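Local coordinates for sensor protein (Vibrio cholerae, PDB 3BY9) that is the sensor domain of the histidine kinase DctB, which binds succinate and probably controls autophosphorylation of the kinase in two-component signalling, at residues A7-H12 against I239-P244. Residues are numbered along the deposited sequence; the frame is centred on the assembly and turned at random.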
ATOM      1  N   ALA A   7      -9.084 -19.851 -23.683  1.00 15.17           N
ATOM      2  CA  ALA A   7      -8.453 -18.709 -24.318  1.00 13.72           C
ATOM      3  C   ALA A   7      -8.534 -17.477 -23.392  1.00 14.94           C
ATOM      4  O   ALA A   7      -7.599 -16.689 -23.323  1.00 14.54           O
ATOM      5  CB  ALA A   7      -9.126 -18.414 -25.667  1.00 13.84           C
ATOM      6  N   LEU A   8      -9.636 -17.348 -22.671  1.00 14.70           N
ATOM      7  CA  LEU A   8      -9.780 -16.227 -21.751  1.00 12.71           C
ATOM      8  C   LEU A   8      -8.767 -16.415 -20.600  1.00 12.63           C
ATOM      9  O   LEU A   8      -8.097 -15.473 -20.192  1.00 12.01           O
ATOM     10  CB  LEU A   8     -11.196 -16.193 -21.208  1.00 13.68           C
ATOM     11  CG  LEU A   8     -11.476 -15.128 -20.116  1.00 17.10           C
ATOM     12  CD1 LEU A   8     -11.111 -13.723 -20.658  1.00 16.61           C
ATOM     13  CD2 LEU A   8     -12.951 -15.165 -19.741  1.00 22.64           C
ATOM     14  N   LEU A   9      -8.644 -17.643 -20.079  1.00 10.69           N
ATOM     15  CA  LEU A   9      -7.670 -17.835 -18.994  1.00  9.14           C
ATOM     16  C   LEU A   9      -6.265 -17.534 -19.495  1.00 13.39           C
ATOM     17  O   LEU A   9      -5.411 -17.045 -18.744  1.00 13.72           O
ATOM     18  CB  LEU A   9      -7.700 -19.303 -18.508  1.00 12.00           C
ATOM     19  CG  LEU A   9      -8.991 -19.688 -17.796  1.00 12.21           C
ATOM     20  CD1 LEU A   9      -8.881 -21.202 -17.430  1.00 13.76           C
ATOM     21  CD2 LEU A   9      -9.143 -18.836 -16.497  1.00 12.48           C
ATOM     22  N   ASN A  10      -5.998 -17.850 -20.763  1.00 10.28           N
ATOM     23  CA  ASN A  10      -4.661 -17.591 -21.309  1.00 12.98           C
ATOM     24  C   ASN A  10      -4.422 -16.100 -21.379  1.00 12.70           C
ATOM     25  O   ASN A  10      -3.313 -15.629 -21.062  1.00 14.69           O
ATOM     26  CB  ASN A  10      -4.527 -18.222 -22.703  1.00 13.33           C
ATOM     27  CG  ASN A  10      -4.497 -19.755 -22.644  1.00 15.38           C
ATOM     28  OD1 ASN A  10      -4.340 -20.358 -21.570  1.00 13.81           O
ATOM     29  ND2 ASN A  10      -4.640 -20.388 -23.796  1.00 15.07           N
ATOM     30  N   GLU A  11      -5.429 -15.353 -21.817  1.00 13.00           N
ATOM     31  CA  GLU A  11      -5.320 -13.887 -21.913  1.00 11.84           C
ATOM     32  C   GLU A  11      -5.163 -13.298 -20.514  1.00 13.68           C
ATOM     33  O   GLU A  11      -4.409 -12.350 -20.310  1.00 14.35           O
ATOM     34  CB  GLU A  11      -6.573 -13.301 -22.582  1.00 16.09           C
ATOM     35  CG  GLU A  11      -6.611 -11.750 -22.624  1.00 16.27           C
ATOM     36  CD  GLU A  11      -5.369 -11.084 -23.271  1.00 25.72           C
ATOM     37  OE1 GLU A  11      -4.558 -11.725 -23.982  1.00 26.33           O
ATOM     38  OE2 GLU A  11      -5.207  -9.863 -23.070  1.00 32.25           O
ATOM     39  N   HIS A  12      -5.858 -13.872 -19.544  1.00 10.55           N
ATOM     40  CA  HIS A  12      -5.713 -13.387 -18.171  1.00 10.10           C
ATOM     41  C   HIS A  12      -4.244 -13.477 -17.759  1.00 13.00           C
ATOM     42  O   HIS A  12      -3.726 -12.594 -17.064  1.00 11.20           O
ATOM     43  CB  HIS A  12      -6.481 -14.274 -17.214  1.00 11.35           C
ATOM     44  CG  HIS A  12      -7.909 -13.901 -16.980  1.00 11.19           C
ATOM     45  ND1 HIS A  12      -8.597 -12.901 -17.661  1.00 14.16           N
ATOM     46  CD2 HIS A  12      -8.783 -14.415 -16.085  1.00  6.76           C
ATOM     47  CE1 HIS A  12      -9.827 -12.831 -17.175  1.00  7.27           C
ATOM     48  NE2 HIS A  12      -9.959 -13.730 -16.221  1.00 15.95           N
ATOM     49  N   ILE A 239     -15.134 -14.991 -14.029  1.00 11.66           N
ATOM     50  CA  ILE A 239     -14.016 -15.943 -14.167  1.00 10.34           C
ATOM     51  C   ILE A 239     -12.816 -15.100 -13.605  1.00 11.15           C
ATOM     52  O   ILE A 239     -12.579 -13.991 -14.051  1.00 11.73           O
ATOM     53  CB  ILE A 239     -13.771 -16.321 -15.628  1.00 11.43           C
ATOM     54  CG1 ILE A 239     -14.984 -17.152 -16.109  1.00 16.64           C
ATOM     55  CG2 ILE A 239     -12.418 -17.169 -15.773  1.00 12.23           C
ATOM     56  CD1 ILE A 239     -15.055 -17.289 -17.623  1.00 15.63           C
ATOM     57  N   VAL A 240     -12.051 -15.655 -12.661  1.00  8.51           N
ATOM     58  CA  VAL A 240     -11.020 -14.846 -11.978  1.00  9.46           C
ATOM     59  C   VAL A 240      -9.667 -15.517 -11.972  1.00 11.39           C
ATOM     60  O   VAL A 240      -9.588 -16.701 -11.611  1.00 11.71           O
ATOM     61  CB  VAL A 240     -11.421 -14.637 -10.496  1.00 11.73           C
ATOM     62  CG1 VAL A 240     -10.467 -13.699  -9.827  1.00 11.44           C
ATOM     63  CG2 VAL A 240     -12.835 -14.014 -10.399  1.00  9.95           C
ATOM     64  N   SER A 241      -8.638 -14.813 -12.440  1.00  8.30           N
ATOM     65  CA  SER A 241      -7.278 -15.370 -12.391  1.00 10.34           C
ATOM     66  C   SER A 241      -6.492 -14.547 -11.398  1.00 11.22           C
ATOM     67  O   SER A 241      -6.611 -13.322 -11.357  1.00 10.66           O
ATOM     68  CB  SER A 241      -6.622 -15.343 -13.764  1.00  9.96           C
ATOM     69  OG  SER A 241      -7.380 -16.228 -14.605  1.00 12.26           O
ATOM     70  N   SER A 242      -5.630 -15.212 -10.618  1.00  9.17           N
ATOM     71  CA  SER A 242      -4.942 -14.476  -9.547  1.00 10.85           C
ATOM     72  C   SER A 242      -3.471 -14.753  -9.553  1.00 11.77           C
ATOM     73  O   SER A 242      -3.031 -15.855  -9.919  1.00 13.03           O
ATOM     74  CB  SER A 242      -5.511 -14.879  -8.169  1.00 10.84           C
ATOM     75  OG  SER A 242      -6.916 -14.588  -8.128  1.00 12.73           O
ATOM     76  N   ARG A 243      -2.728 -13.728  -9.156  1.00  9.86           N
ATOM     77  CA  ARG A 243      -1.244 -13.778  -9.112  1.00 15.41           C
ATOM     78  C   ARG A 243      -0.762 -13.180  -7.785  1.00 12.01           C
ATOM     79  O   ARG A 243      -0.829 -11.974  -7.540  1.00 11.89           O
ATOM     80  CB  ARG A 243      -0.653 -12.965 -10.295  1.00 17.09           C
ATOM     81  CG  ARG A 243       0.877 -13.024 -10.479  1.00 19.65           C
ATOM     82  CD  ARG A 243       1.315 -14.342 -11.060  1.00 19.07           C
ATOM     83  NE  ARG A 243       0.764 -14.605 -12.405  1.00 17.67           N
ATOM     84  CZ  ARG A 243       1.154 -14.024 -13.544  1.00 16.64           C
ATOM     85  NH1 ARG A 243       2.102 -13.086 -13.575  1.00 17.41           N
ATOM     86  NH2 ARG A 243       0.638 -14.461 -14.695  1.00 13.51           N
ATOM     87  N   PRO A 244      -0.218 -14.027  -6.897  1.00 14.82           N
ATOM     88  CA  PRO A 244       0.234 -13.417  -5.649  1.00 16.32           C
ATOM     89  C   PRO A 244       1.562 -12.715  -5.898  1.00 19.16           C
ATOM     90  O   PRO A 244       2.315 -13.106  -6.813  1.00 17.02           O
ATOM     91  CB  PRO A 244       0.377 -14.616  -4.688  1.00 21.45           C
ATOM     92  CG  PRO A 244       0.556 -15.798  -5.585  1.00 25.66           C
ATOM     93  CD  PRO A 244      -0.279 -15.503  -6.814  1.00 21.06           C
TER
HETATM   94  O   HOH W   1      -5.424 -17.461 -16.076  1.00 11.70           O
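S241 OG and L9 O share one water, which lies 2.7 Å from S241 OG and gives a hydrogen to L9 O at 2.7 Å. The bridge illustrates how a long helix can be tied to a beta-sheet by a few polar links set among apolar side chains. In this double-PAS-like (PDC) sensor domain, the N-terminal helix 5-27 packs against the membrane-proximal antiparallel sheet, here on strand 238-245, with the two segments running at 32° to each other. A second, tentative polar link comes from the H12 ring. Its CG is anti to the carbonyl carbon (chi1 -89°), and the imidazole reaches edge-on to the strand, where NE2 gives a weak but nearly straight hydrogen bond to I239 O (3.4 Å, 169°). That carbonyl lies close to the ring plane, while L8 CG sits 4.0 Å above one face, toward the rim. An unrealistically short approach of H12 CD2 to S241 OG leaves the ring orientation, and with it this weak bond, in doubt. V254 and S256 of strand 250-257 also lie beside the ring. I239 supplies the apolar part with two branches: CD1 meets L8 CD2, the side chains crossing obliquely, whereas CG2 meets L9 CD2, the side chains lying about at a right angle. Further along the strand, R243 turns back to the same helix through a salt bridge to D17 and a hydrogen bond to Q13. I239 also lies close to K258 of the second calcium site. Besides touching I239, the CD2 methyl of L9 comes within 3.7 Å of S241 OG.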